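Local coordinates for protein MS5a (Brassica napus, PDB 6L77) that is linked to meiosis in rapeseed, its exact function being unsettled, and has cystatin-like folds that appear to enhance papain rather than inhibit it, at residues 185-190 / 207-212; 106-111 / 220-225; 123-128 / 167-172; 134-139 / 179-184; 82-87 / 100-105. All coordinates share one frame; numbering follows the deposited sequence.

Contact 1: residues 185-190 / 207-212; sequences NVLVYI and IVRRTV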
# COMPACT_ATOMS: atom_id res chain seq x y z
N ASN A 185 -0.11 -2.03 12.57
CA ASN A 185 0.74 -0.88 12.28
C ASN A 185 2.13 -1.34 11.84
O ASN A 185 2.76 -2.14 12.52
CB ASN A 185 0.85 0.03 13.50
CG ASN A 185 -0.45 0.73 13.82
OD1 ASN A 185 -1.43 0.60 13.08
ND2 ASN A 185 -0.47 1.47 14.92
N VAL A 186 2.60 -0.84 10.69
CA VAL A 186 3.94 -1.16 10.21
C VAL A 186 4.55 0.07 9.56
O VAL A 186 3.84 0.96 9.06
CB VAL A 186 3.97 -2.34 9.20
CG1 VAL A 186 3.62 -3.68 9.86
CG2 VAL A 186 3.04 -2.06 8.02
N LEU A 187 5.88 0.12 9.57
CA LEU A 187 6.66 1.09 8.82
C LEU A 187 7.51 0.30 7.83
O LEU A 187 8.30 -0.55 8.24
CB LEU A 187 7.52 1.93 9.78
CG LEU A 187 8.29 3.14 9.29
CD1 LEU A 187 7.36 4.18 8.74
CD2 LEU A 187 9.10 3.73 10.43
N VAL A 188 7.33 0.56 6.53
CA VAL A 188 7.91 -0.28 5.48
C VAL A 188 8.94 0.54 4.71
O VAL A 188 8.64 1.63 4.22
CB VAL A 188 6.84 -0.82 4.53
CG1 VAL A 188 7.45 -1.88 3.63
CG2 VAL A 188 5.67 -1.40 5.32
N TYR A 189 10.15 -0.02 4.56
CA TYR A 189 11.21 0.57 3.75
C TYR A 189 11.45 -0.35 2.57
O TYR A 189 11.75 -1.53 2.75
CB TYR A 189 12.51 0.71 4.55
CG TYR A 189 12.39 1.48 5.85
CD1 TYR A 189 12.00 0.84 7.03
CD2 TYR A 189 12.69 2.84 5.91
CE1 TYR A 189 11.92 1.54 8.22
CE2 TYR A 189 12.60 3.54 7.10
CZ TYR A 189 12.22 2.89 8.25
OH TYR A 189 12.14 3.58 9.43
N ILE A 190 11.33 0.19 1.36
CA ILE A 190 11.43 -0.62 0.15
C ILE A 190 12.51 -0.03 -0.74
O ILE A 190 12.40 1.12 -1.18
CB ILE A 190 10.10 -0.69 -0.61
CG1 ILE A 190 8.99 -1.15 0.34
CG2 ILE A 190 10.25 -1.63 -1.83
CD1 ILE A 190 7.59 -1.16 -0.26
N ILE A 207 9.36 4.89 1.58
CA ILE A 207 9.12 4.73 3.01
C ILE A 207 7.63 4.95 3.23
O ILE A 207 7.10 6.00 2.86
CB ILE A 207 9.95 5.71 3.85
CG1 ILE A 207 11.44 5.50 3.60
CG2 ILE A 207 9.62 5.54 5.33
CD1 ILE A 207 12.35 6.50 4.30
N VAL A 208 6.94 3.96 3.80
CA VAL A 208 5.48 4.02 3.93
C VAL A 208 5.09 3.58 5.33
O VAL A 208 5.45 2.48 5.76
CB VAL A 208 4.76 3.14 2.90
CG1 VAL A 208 3.25 3.26 3.10
CG2 VAL A 208 5.15 3.52 1.48
N ARG A 209 4.32 4.41 6.04
CA ARG A 209 3.74 4.01 7.31
C ARG A 209 2.29 3.60 7.10
O ARG A 209 1.48 4.38 6.57
CB ARG A 209 3.82 5.12 8.36
CG ARG A 209 3.32 4.63 9.71
CD ARG A 209 3.26 5.73 10.75
NE ARG A 209 4.58 6.24 11.09
CZ ARG A 209 5.03 7.45 10.76
NH1 ARG A 209 4.26 8.30 10.09
NH2 ARG A 209 6.25 7.82 11.12
N ARG A 210 1.96 2.39 7.52
CA ARG A 210 0.58 1.92 7.60
C ARG A 210 0.12 2.01 9.05
O ARG A 210 0.70 1.37 9.93
CB ARG A 210 0.45 0.48 7.10
CG ARG A 210 -1.00 -0.04 7.15
CD ARG A 210 -1.03 -1.53 7.55
NE ARG A 210 -0.45 -2.38 6.52
CZ ARG A 210 0.05 -3.60 6.74
NH1 ARG A 210 0.06 -4.11 7.96
NH2 ARG A 210 0.54 -4.30 5.72
N THR A 211 -0.94 2.77 9.30
CA THR A 211 -1.55 2.78 10.61
C THR A 211 -2.98 2.27 10.47
O THR A 211 -3.64 2.55 9.47
CB THR A 211 -1.50 4.18 11.25
OG1 THR A 211 -2.12 5.12 10.38
CG2 THR A 211 -0.07 4.58 11.45
N VAL A 212 -3.41 1.49 11.45
CA VAL A 212 -4.69 0.79 11.41
C VAL A 212 -5.49 1.23 12.63
O VAL A 212 -4.99 1.17 13.75
CB VAL A 212 -4.51 -0.74 11.39
CG1 VAL A 212 -5.86 -1.45 11.28
CG2 VAL A 212 -3.59 -1.16 10.24
O HOH W 1 -3.25 2.60 15.21
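Val186 lays its CG2 methyl over the guanidinium of Arg210, 3.5 Å above the plane and over its centre, the two side chains running side by side in the same direction. The methyl reaches this spot because it sits between the backbone N and the carbonyl carbon. A flat, delocalised cation suits a buried place like this one, since its face accepts a methyl while its N-H groups bond around the rim: NH1 to Arg184 O and NE to Tyr142 OH. Val188 and Val208 share this side of the sheet, where helix 138-150 covers them. The strands are the two arms of an antiparallel hairpin, 186-195 and 201-212, inside the long antiparallel sheet of this cystatin-like protein. Val188 and Val208 form a hydrogen-bonded pair, Val188 N to Val208 O at 2.8 Å and Val208 N to Val188 O at 2.9 Å. On the opposite face Leu187 CD1 rests on Arg209 CB at 3.7 Å. The Arg209 guanidinium goes on to a salt bridge with Asp104 and to the carbonyl of Asp107. Ile207 CG1 meets the Tyr189 ring at CD2, 3.7 Å away. Past the last strand pair, Asn185 continues the ladder with its side chain: OD1 accepts Val212 N at 2.7 Å with an N-H...O angle of 150°, and ND2 reaches Val212 O through a water and also bonds Glu171.

Contact 2: residues 106-111 / 220-225; sequences KDLPDK and CLLGES
Leu108 presses both of its methyl groups onto residues 220-225 of strand 219-227, a member of the cystatin-like antiparallel sheet, and so pins the loop between strand 82-88 and helix 115-119 across the sheet's face. Packing is close around CD1, which lies 3.6 Å from Glu224 CG and rests equally near the backbone of Gly223, at its carbonyl carbon, with Leu222 CG at 4.0 Å. CD2 sits 3.7 Å from Leu222 O. Leucine fits the place because its forked end touches three successive residues; an alanine here would probably open a gap between loop and strand and leave the aliphatic part of Glu224 without its apolar neighbour. No direct hydrogen bond crosses the contact. The flanks are looser and wetter: Lys106 is exposed, bringing its carbonyl O near Leu222 CD2, where the same O accepts from Arg209 NH1, and sending its NZ to Asp104. Glu224 slides past Leu108 in the opposite direction; its extended chain (chi2 -179°) runs CD on alongside Leu108 CD1, and OE1 beyond it meets a water. This water bridges the two segments, donating to Pro109 O and to Glu224 OE1, each at 2.8 Å.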
# COMPACT_ATOMS: atom_id res chain seq x y z
N LYS A 106 2.03 12.06 12.13
CA LYS A 106 3.36 12.07 12.72
C LYS A 106 4.42 11.89 11.64
O LYS A 106 4.20 11.23 10.62
CB LYS A 106 3.47 11.00 13.82
CG LYS A 106 4.05 9.65 13.44
CD LYS A 106 2.96 8.61 13.15
CE LYS A 106 1.72 8.76 14.04
NZ LYS A 106 0.50 8.19 13.37
N ASP A 107 5.56 12.55 11.86
CA ASP A 107 6.63 12.60 10.87
C ASP A 107 7.08 11.19 10.47
O ASP A 107 7.05 10.25 11.27
CB ASP A 107 7.84 13.37 11.42
CG ASP A 107 7.57 14.86 11.58
OD1 ASP A 107 6.55 15.36 11.05
OD2 ASP A 107 8.39 15.54 12.23
N LEU A 108 7.50 11.05 9.18
CA LEU A 108 8.14 9.85 8.67
C LEU A 108 9.66 9.95 8.83
O LEU A 108 10.22 11.05 8.76
CB LEU A 108 7.82 9.65 7.20
CG LEU A 108 6.43 9.17 6.81
CD1 LEU A 108 6.24 9.33 5.31
CD2 LEU A 108 6.24 7.73 7.23
N PRO A 109 10.33 8.82 9.03
CA PRO A 109 11.79 8.82 8.93
C PRO A 109 12.23 9.16 7.52
O PRO A 109 11.57 8.80 6.54
CB PRO A 109 12.17 7.38 9.32
CG PRO A 109 10.95 6.59 9.14
CD PRO A 109 9.79 7.50 9.38
N ASP A 110 13.35 9.87 7.40
CA ASP A 110 13.79 10.33 6.09
C ASP A 110 14.85 9.45 5.46
O ASP A 110 15.24 9.69 4.32
CB ASP A 110 14.30 11.78 6.18
CG ASP A 110 15.52 11.92 7.05
OD1 ASP A 110 15.65 11.14 8.02
OD2 ASP A 110 16.35 12.80 6.76
N LYS A 111 15.34 8.43 6.17
CA LYS A 111 16.39 7.56 5.65
C LYS A 111 16.10 6.11 6.02
O LYS A 111 15.39 5.82 6.99
CB LYS A 111 17.78 7.94 6.17
CG LYS A 111 18.21 9.37 5.95
CD LYS A 111 19.61 9.60 6.51
CE LYS A 111 19.90 11.08 6.72
NZ LYS A 111 19.70 11.90 5.49
N CYS A 220 -4.75 3.81 7.15
CA CYS A 220 -4.14 5.05 6.67
C CYS A 220 -2.72 4.75 6.20
O CYS A 220 -1.96 4.07 6.90
CB CYS A 220 -4.13 6.10 7.78
SG CYS A 220 -3.21 7.56 7.32
N LEU A 221 -2.39 5.21 5.00
CA LEU A 221 -1.04 5.10 4.46
C LEU A 221 -0.45 6.49 4.31
O LEU A 221 -1.08 7.38 3.73
CB LEU A 221 -1.02 4.38 3.10
CG LEU A 221 -1.46 2.91 3.04
CD1 LEU A 221 -1.00 2.28 1.73
CD2 LEU A 221 -0.93 2.11 4.22
N LEU A 222 0.76 6.68 4.82
CA LEU A 222 1.51 7.92 4.66
C LEU A 222 2.90 7.56 4.19
O LEU A 222 3.58 6.75 4.83
CB LEU A 222 1.57 8.71 5.97
CG LEU A 222 2.35 10.01 5.87
CD1 LEU A 222 1.64 10.96 4.93
CD2 LEU A 222 2.53 10.64 7.24
N GLY A 223 3.35 8.14 3.08
CA GLY A 223 4.59 7.72 2.48
C GLY A 223 5.35 8.87 1.84
O GLY A 223 4.79 9.92 1.50
N GLU A 224 6.65 8.63 1.66
CA GLU A 224 7.55 9.54 0.98
C GLU A 224 8.54 8.72 0.16
O GLU A 224 8.88 7.59 0.52
CB GLU A 224 8.31 10.43 1.97
CG GLU A 224 7.42 11.45 2.65
CD GLU A 224 8.18 12.34 3.62
OE1 GLU A 224 9.32 11.99 4.01
OE2 GLU A 224 7.62 13.40 3.99
N SER A 225 9.01 9.31 -0.94
CA SER A 225 9.94 8.65 -1.84
C SER A 225 11.22 9.46 -1.99
O SER A 225 11.22 10.68 -1.83
CB SER A 225 9.32 8.44 -3.23
OG SER A 225 8.32 7.45 -3.17
O HOH W 2 10.99 9.69 3.91

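Contact 3: residues 123-128 / 167-172; sequences RFLYKM and VVETEE
Val167, beta-branched like Val168 and so suited to filling a strand pair, lays its CG1 4.1 Å from Leu125 CD2. Val168 bonds by its backbone to Tyr126, Tyr126 N to Val168 O at 2.7 Å, and turns CG2 to the methyl CE of selenomethionine Met128 on the side covered by helix 176-181. Glu169, its CG anti to the backbone N (chi1 179°), is long enough to pass Leu125 and receives Arg123 side-on: NE gives to OE2 at 2.8 Å and NH2 to OE1 at 2.9 Å, the latter straight at 180° on the syn lone pair, with the two planes 17° apart. Thr170 places OG1 3.5 Å from Tyr126 CE1, and its hydroxyl donates to Glu172 O within the same segment. Glu171 O and the backbone of Glu172 then border the Phe124 ring. Strand 124-127 is outermost at this end of the cystatin-like sheet, and the bidentate salt bridge would probably fix the rotation of both charged groups at this partly exposed edge.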
# COMPACT_ATOMS: atom_id res chain seq x y z
N ARG A 123 13.49 -1.13 19.56
CA ARG A 123 12.92 -1.04 18.23
C ARG A 123 12.95 -2.41 17.57
O ARG A 123 13.92 -3.16 17.72
CB ARG A 123 13.68 -0.04 17.37
CG ARG A 123 13.58 1.39 17.87
CD ARG A 123 14.40 2.33 17.02
NE ARG A 123 13.93 2.40 15.63
CZ ARG A 123 14.52 3.17 14.72
NH1 ARG A 123 15.57 3.90 15.08
NH2 ARG A 123 14.07 3.20 13.48
N PHE A 124 11.89 -2.74 16.83
CA PHE A 124 11.71 -4.08 16.27
C PHE A 124 11.68 -4.01 14.75
O PHE A 124 10.67 -3.63 14.16
CB PHE A 124 10.44 -4.69 16.86
CG PHE A 124 10.40 -4.57 18.33
CD1 PHE A 124 11.34 -5.24 19.11
CD2 PHE A 124 9.51 -3.71 18.95
CE1 PHE A 124 11.35 -5.11 20.48
CE2 PHE A 124 9.52 -3.57 20.33
CZ PHE A 124 10.45 -4.27 21.10
N LEU A 125 12.80 -4.38 14.13
CA LEU A 125 12.98 -4.26 12.69
C LEU A 125 13.16 -5.65 12.07
O LEU A 125 13.86 -6.49 12.62
CB LEU A 125 14.19 -3.37 12.35
CG LEU A 125 13.93 -1.88 12.62
CD1 LEU A 125 14.23 -1.54 14.06
CD2 LEU A 125 14.74 -1.00 11.68
N TYR A 126 12.52 -5.86 10.92
CA TYR A 126 12.49 -7.16 10.27
C TYR A 126 13.08 -7.01 8.87
O TYR A 126 12.47 -6.38 8.01
CB TYR A 126 11.06 -7.70 10.20
CG TYR A 126 10.44 -7.88 11.57
CD1 TYR A 126 9.99 -6.78 12.29
CD2 TYR A 126 10.34 -9.13 12.16
CE1 TYR A 126 9.46 -6.93 13.56
CE2 TYR A 126 9.80 -9.29 13.42
CZ TYR A 126 9.34 -8.18 14.11
OH TYR A 126 8.81 -8.30 15.38
N LYS A 127 14.28 -7.56 8.67
CA LYS A 127 14.92 -7.59 7.36
C LYS A 127 14.32 -8.73 6.56
O LYS A 127 14.58 -9.91 6.84
CB LYS A 127 16.43 -7.78 7.48
CG LYS A 127 17.17 -6.73 8.30
CD LYS A 127 18.69 -6.97 8.22
CE LYS A 127 19.46 -6.19 9.28
NZ LYS A 127 20.94 -6.38 9.18
N MSE A 128 13.52 -8.39 5.56
CA MSE A 128 12.77 -9.39 4.81
C MSE A 128 13.64 -10.11 3.79
O MSE A 128 14.59 -9.54 3.25
CB MSE A 128 11.58 -8.75 4.10
CG MSE A 128 10.51 -8.22 5.06
SE MSE A 128 10.03 -9.55 6.45
CE MSE A 128 8.75 -8.45 7.46
N VAL A 167 12.68 -3.71 4.56
CA VAL A 167 12.77 -3.75 6.01
C VAL A 167 11.44 -3.25 6.55
O VAL A 167 10.91 -2.25 6.06
CB VAL A 167 13.93 -2.89 6.54
CG1 VAL A 167 13.86 -2.73 8.06
CG2 VAL A 167 15.27 -3.49 6.11
N VAL A 168 10.88 -3.95 7.54
CA VAL A 168 9.63 -3.53 8.18
C VAL A 168 9.90 -3.29 9.65
O VAL A 168 10.58 -4.09 10.30
CB VAL A 168 8.51 -4.58 8.00
CG1 VAL A 168 7.25 -4.11 8.71
CG2 VAL A 168 8.23 -4.82 6.51
N GLU A 169 9.35 -2.20 10.18
CA GLU A 169 9.47 -1.88 11.60
C GLU A 169 8.08 -1.89 12.23
O GLU A 169 7.13 -1.31 11.68
CB GLU A 169 10.16 -0.53 11.83
CG GLU A 169 10.26 -0.16 13.31
CD GLU A 169 11.25 0.96 13.63
OE1 GLU A 169 11.79 1.57 12.69
OE2 GLU A 169 11.47 1.22 14.84
N THR A 170 7.98 -2.55 13.38
CA THR A 170 6.75 -2.62 14.15
C THR A 170 6.96 -1.93 15.49
O THR A 170 8.08 -1.66 15.91
CB THR A 170 6.31 -4.07 14.40
OG1 THR A 170 7.32 -4.73 15.16
CG2 THR A 170 6.08 -4.81 13.09
N GLU A 171 5.83 -1.70 16.17
CA GLU A 171 5.81 -1.10 17.50
C GLU A 171 5.96 -2.13 18.60
O GLU A 171 6.30 -1.77 19.73
CB GLU A 171 4.49 -0.33 17.67
CG GLU A 171 4.04 0.35 16.36
CD GLU A 171 2.71 1.09 16.46
OE1 GLU A 171 1.87 0.75 17.32
OE2 GLU A 171 2.50 2.02 15.65
N GLU A 172 5.75 -3.41 18.28
CA GLU A 172 5.76 -4.49 19.26
C GLU A 172 6.60 -5.64 18.72
O GLU A 172 6.68 -5.85 17.50
CB GLU A 172 4.35 -5.00 19.55
CG GLU A 172 3.33 -3.93 19.87
CD GLU A 172 1.92 -4.46 19.76
OE1 GLU A 172 1.75 -5.64 19.37
OE2 GLU A 172 0.97 -3.69 20.04
O HOH W 3 10.11 -0.32 16.71

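Contact 4: residues 134-139 / 179-184; sequences EEHDWI and VLKSLR
The backbones approach where His136, in the link between helices 130-135 and 138-150, faces the last turn of helix 176-181, with 6.7 Å between the CA atoms of His136 and Leu180. Leu180 CB stands over the centre of the imidazole, 3.7 Å from its centroid and 2° off the normal, a CH-pi contact. At the ring's rim Lys181 NZ donates to His136 NE2 at 2.9 Å, which implies a lone pair on NE2, while ND1 bonds to Asp132 O. Histidine suits this spot by offering an apolar face and two polar edge atoms together. Trp138 N-H takes Leu180 O, NE1 to O at 2.9 Å and 161°, an acceptor lying near the indole plane. One residue on, Ile139 CD1 meets Leu180 CD2 at 4.0 Å. The contacts of Leu180 join the helices to one another, and Trp138, in cation-pi contact with Arg210 and touching Val188, ties helix 138-150 to the sheet: helices packed against one face of an antiparallel sheet, as in cystatin-like folds.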
# COMPACT_ATOMS: atom_id res chain seq x y z
N GLU A 134 7.87 -11.88 -1.92
CA GLU A 134 7.20 -12.57 -3.02
C GLU A 134 5.92 -13.24 -2.57
O GLU A 134 4.96 -13.32 -3.34
CB GLU A 134 8.14 -13.58 -3.66
CG GLU A 134 9.24 -12.94 -4.48
CD GLU A 134 10.10 -13.95 -5.20
OE1 GLU A 134 10.06 -15.15 -4.81
OE2 GLU A 134 10.81 -13.56 -6.15
N GLU A 135 5.85 -13.70 -1.32
CA GLU A 135 4.64 -14.33 -0.83
C GLU A 135 3.62 -13.36 -0.25
O GLU A 135 2.49 -13.77 0.05
CB GLU A 135 4.98 -15.40 0.21
CG GLU A 135 5.62 -16.64 -0.40
CD GLU A 135 6.46 -17.43 0.59
OE1 GLU A 135 6.99 -18.49 0.21
OE2 GLU A 135 6.61 -16.97 1.75
N HIS A 136 3.96 -12.08 -0.09
CA HIS A 136 3.02 -11.10 0.47
C HIS A 136 3.03 -9.87 -0.42
O HIS A 136 3.81 -8.94 -0.20
CB HIS A 136 3.39 -10.79 1.92
CG HIS A 136 3.41 -12.01 2.79
ND1 HIS A 136 4.54 -12.78 2.95
CD2 HIS A 136 2.43 -12.62 3.49
CE1 HIS A 136 4.26 -13.81 3.74
NE2 HIS A 136 2.99 -13.73 4.08
N ASP A 137 2.13 -9.84 -1.40
CA ASP A 137 2.23 -8.86 -2.48
C ASP A 137 1.76 -7.47 -2.08
O ASP A 137 1.84 -6.55 -2.90
CB ASP A 137 1.46 -9.33 -3.73
CG ASP A 137 -0.05 -9.49 -3.50
OD1 ASP A 137 -0.60 -9.05 -2.47
OD2 ASP A 137 -0.70 -10.08 -4.39
N TRP A 138 1.28 -7.26 -0.84
CA TRP A 138 1.02 -5.89 -0.43
C TRP A 138 2.30 -5.07 -0.37
O TRP A 138 2.24 -3.84 -0.47
CB TRP A 138 0.30 -5.86 0.93
CG TRP A 138 1.07 -6.39 2.11
CD1 TRP A 138 0.96 -7.64 2.68
CD2 TRP A 138 2.04 -5.68 2.90
NE1 TRP A 138 1.80 -7.74 3.76
CE2 TRP A 138 2.48 -6.56 3.92
CE3 TRP A 138 2.57 -4.39 2.85
CZ2 TRP A 138 3.43 -6.18 4.88
CZ3 TRP A 138 3.52 -4.02 3.79
CH2 TRP A 138 3.94 -4.91 4.79
N ILE A 139 3.46 -5.70 -0.21
CA ILE A 139 4.71 -4.97 -0.26
C ILE A 139 4.90 -4.37 -1.65
O ILE A 139 5.17 -3.18 -1.80
CB ILE A 139 5.87 -5.89 0.15
CG1 ILE A 139 5.72 -6.26 1.63
CG2 ILE A 139 7.23 -5.24 -0.12
CD1 ILE A 139 6.72 -7.33 2.08
N VAL A 179 4.06 -9.90 11.27
CA VAL A 179 4.40 -8.67 10.56
C VAL A 179 3.88 -8.71 9.13
O VAL A 179 3.40 -7.70 8.60
CB VAL A 179 5.92 -8.44 10.61
CG1 VAL A 179 6.29 -7.16 9.89
CG2 VAL A 179 6.40 -8.37 12.07
N LEU A 180 3.97 -9.87 8.49
CA LEU A 180 3.62 -9.99 7.07
C LEU A 180 2.14 -10.24 6.82
O LEU A 180 1.62 -9.83 5.78
CB LEU A 180 4.43 -11.12 6.44
CG LEU A 180 5.92 -10.84 6.30
CD1 LEU A 180 6.73 -12.15 6.25
CD2 LEU A 180 6.13 -10.02 5.03
N LYS A 181 1.44 -10.93 7.74
CA LYS A 181 0.11 -11.44 7.45
C LYS A 181 -1.02 -10.75 8.21
O LYS A 181 -2.18 -10.93 7.83
CB LYS A 181 0.04 -12.95 7.74
CG LYS A 181 0.90 -13.82 6.82
CD LYS A 181 0.67 -15.31 7.11
CE LYS A 181 1.76 -16.18 6.51
NZ LYS A 181 1.75 -16.18 5.03
N SER A 182 -0.74 -10.01 9.27
CA SER A 182 -1.80 -9.36 10.03
C SER A 182 -1.85 -7.88 9.70
O SER A 182 -0.82 -7.23 9.50
CB SER A 182 -1.62 -9.55 11.53
OG SER A 182 -0.67 -8.65 12.04
N LEU A 183 -3.07 -7.33 9.69
CA LEU A 183 -3.27 -5.91 9.36
C LEU A 183 -3.02 -5.08 10.62
O LEU A 183 -3.93 -4.67 11.34
CB LEU A 183 -4.67 -5.70 8.80
CG LEU A 183 -4.86 -4.32 8.18
CD1 LEU A 183 -3.97 -4.22 6.97
CD2 LEU A 183 -6.34 -4.12 7.81
N ARG A 184 -1.74 -4.84 10.90
CA ARG A 184 -1.30 -4.09 12.06
C ARG A 184 -0.43 -2.91 11.62
O ARG A 184 -0.03 -2.82 10.45
CB ARG A 184 -0.52 -5.00 13.02
CG ARG A 184 0.66 -5.73 12.36
CD ARG A 184 1.86 -5.88 13.32
NE ARG A 184 2.35 -4.57 13.75
CZ ARG A 184 2.51 -4.20 15.02
NH1 ARG A 184 2.95 -2.97 15.29
NH2 ARG A 184 2.25 -5.05 16.01

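Contact 5: residues 82-87 / 100-105; sequences DFTCYI and NQFFDA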
# COMPACT_ATOMS: atom_id res chain seq x y z
N ASP A 82 -0.71 9.60 0.74
CA ASP A 82 -1.38 10.20 1.90
C ASP A 82 -2.89 9.96 1.73
O ASP A 82 -3.57 10.78 1.12
CB ASP A 82 -1.05 11.68 2.03
CG ASP A 82 -1.55 12.28 3.32
OD1 ASP A 82 -2.22 11.56 4.10
OD2 ASP A 82 -1.26 13.47 3.56
N PHE A 83 -3.38 8.83 2.24
CA PHE A 83 -4.80 8.53 2.06
C PHE A 83 -5.26 7.53 3.11
O PHE A 83 -4.45 6.86 3.75
CB PHE A 83 -5.07 7.98 0.65
CG PHE A 83 -4.40 6.64 0.37
CD1 PHE A 83 -4.99 5.45 0.77
CD2 PHE A 83 -3.21 6.59 -0.33
CE1 PHE A 83 -4.38 4.24 0.50
CE2 PHE A 83 -2.60 5.38 -0.61
CZ PHE A 83 -3.18 4.21 -0.19
N THR A 84 -6.58 7.41 3.25
CA THR A 84 -7.20 6.48 4.19
C THR A 84 -8.26 5.66 3.47
O THR A 84 -9.13 6.23 2.79
CB THR A 84 -7.85 7.22 5.37
OG1 THR A 84 -6.85 7.98 6.06
CG2 THR A 84 -8.49 6.22 6.35
N CYS A 85 -8.20 4.33 3.62
CA CYS A 85 -9.25 3.43 3.13
C CYS A 85 -10.21 3.13 4.28
O CYS A 85 -9.82 2.51 5.27
CB CYS A 85 -8.65 2.14 2.57
SG CYS A 85 -9.90 0.95 2.00
N TYR A 86 -11.46 3.57 4.13
CA TYR A 86 -12.47 3.49 5.19
C TYR A 86 -13.42 2.31 5.03
O TYR A 86 -13.91 1.78 6.03
CB TYR A 86 -13.32 4.77 5.23
CG TYR A 86 -12.58 5.97 5.73
CD1 TYR A 86 -12.42 6.20 7.10
CD2 TYR A 86 -12.05 6.91 4.84
CE1 TYR A 86 -11.74 7.32 7.57
CE2 TYR A 86 -11.36 8.03 5.31
CZ TYR A 86 -11.22 8.22 6.68
OH TYR A 86 -10.55 9.34 7.14
N ILE A 87 -13.72 1.93 3.80
CA ILE A 87 -14.71 0.90 3.49
C ILE A 87 -14.08 -0.01 2.46
O ILE A 87 -13.44 0.48 1.52
CB ILE A 87 -16.01 1.51 2.93
CG1 ILE A 87 -16.64 2.49 3.92
CG2 ILE A 87 -16.99 0.41 2.49
CD1 ILE A 87 -17.52 1.84 4.97
N ASN A 100 -15.61 7.28 11.33
CA ASN A 100 -15.15 8.66 11.43
C ASN A 100 -13.77 8.82 10.79
O ASN A 100 -13.09 7.84 10.46
CB ASN A 100 -15.11 9.10 12.89
CG ASN A 100 -16.38 8.72 13.65
OD1 ASN A 100 -16.32 8.08 14.70
ND2 ASN A 100 -17.53 9.12 13.11
N GLN A 101 -13.36 10.07 10.63
CA GLN A 101 -12.10 10.35 9.95
C GLN A 101 -10.93 9.75 10.72
O GLN A 101 -10.94 9.66 11.96
CB GLN A 101 -11.89 11.86 9.80
CG GLN A 101 -10.70 12.22 8.91
CD GLN A 101 -10.33 13.69 8.95
OE1 GLN A 101 -10.94 14.48 9.68
NE2 GLN A 101 -9.32 14.07 8.18
N PHE A 102 -9.91 9.33 9.98
CA PHE A 102 -8.74 8.68 10.57
C PHE A 102 -7.54 8.98 9.69
O PHE A 102 -7.54 8.61 8.52
CB PHE A 102 -8.98 7.17 10.70
CG PHE A 102 -7.78 6.41 11.21
CD1 PHE A 102 -7.38 6.54 12.53
CD2 PHE A 102 -7.06 5.58 10.37
CE1 PHE A 102 -6.28 5.84 13.00
CE2 PHE A 102 -5.98 4.88 10.83
CZ PHE A 102 -5.58 5.01 12.15
N PHE A 103 -6.53 9.64 10.25
CA PHE A 103 -5.34 9.94 9.46
C PHE A 103 -4.12 9.93 10.37
O PHE A 103 -4.22 9.79 11.59
CB PHE A 103 -5.46 11.27 8.73
CG PHE A 103 -5.71 12.43 9.65
CD1 PHE A 103 -4.65 13.08 10.27
CD2 PHE A 103 -7.00 12.86 9.91
CE1 PHE A 103 -4.88 14.14 11.12
CE2 PHE A 103 -7.23 13.92 10.76
CZ PHE A 103 -6.17 14.56 11.37
N ASP A 104 -2.95 10.08 9.75
CA ASP A 104 -1.66 9.96 10.40
C ASP A 104 -0.97 11.30 10.29
O ASP A 104 -0.75 11.80 9.18
CB ASP A 104 -0.83 8.86 9.74
CG ASP A 104 0.61 8.79 10.25
OD1 ASP A 104 0.97 9.53 11.19
OD2 ASP A 104 1.38 7.99 9.69
N ALA A 105 -0.62 11.89 11.43
CA ALA A 105 -0.03 13.21 11.45
C ALA A 105 1.42 13.22 11.90
O ALA A 105 1.99 14.30 12.05
CB ALA A 105 -0.86 14.14 12.34
O HOH W 4 -1.92 11.13 7.13
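Tyr86 has the most surface buried here, and its hydroxyl meets the backbone of Phe102: Phe102 N donates to Tyr86 OH at 2.9 Å and 161°, the N lying near the ring plane. Tyrosine suits the place because its length spans from the strand to the loop while its ring packs against apolar atoms, Thr84 CG2 over one face and Phe102 CB 4.2 Å from Tyr86 CE1. A phenylalanine here would probably leave Phe102 N without its acceptor and the loop less firmly held. Strand 82-88 lies between strands 65-75 and 219-227 in the cystatin-like antiparallel sheet, and residues 100-105 run over its face as an irregular loop. Phe102 answers with its carbonyl too, its O accepting Thr84 OG1 at 2.6 Å, nearly along the C=O axis; the threonine hydroxyl also bonds Arg76. Thr84 CG2 lies 3.4 Å above the plane of the Tyr86 ring, toward its rim, and 4.3 Å from Phe102 CD2 at the edge of that ring.

In this C-terminal part of MS5, contacts 1 and 4 are buried, contacts 3 and 5 partly so, and contact 2 lies at the surface. Contacts 1 and 3 pair neighbouring sheet strands through backbone ladders, and strand 161-170 of contact 3 bonds to strand 186-195 of contact 1. Contacts 2 and 5 lay one long loop across strands 219-227 and 82-88, using a leucine and a water in the first, a tyrosine and a threonine hydroxyl in the second. Arg209 of contact 1 ties into both, at Asp107 and Asp104. Contact 4 joins helices on the other face, reached by Arg210. Contact 3, far from contact 5 (centres about 23 Å apart), adds a salt bridge to its ladder.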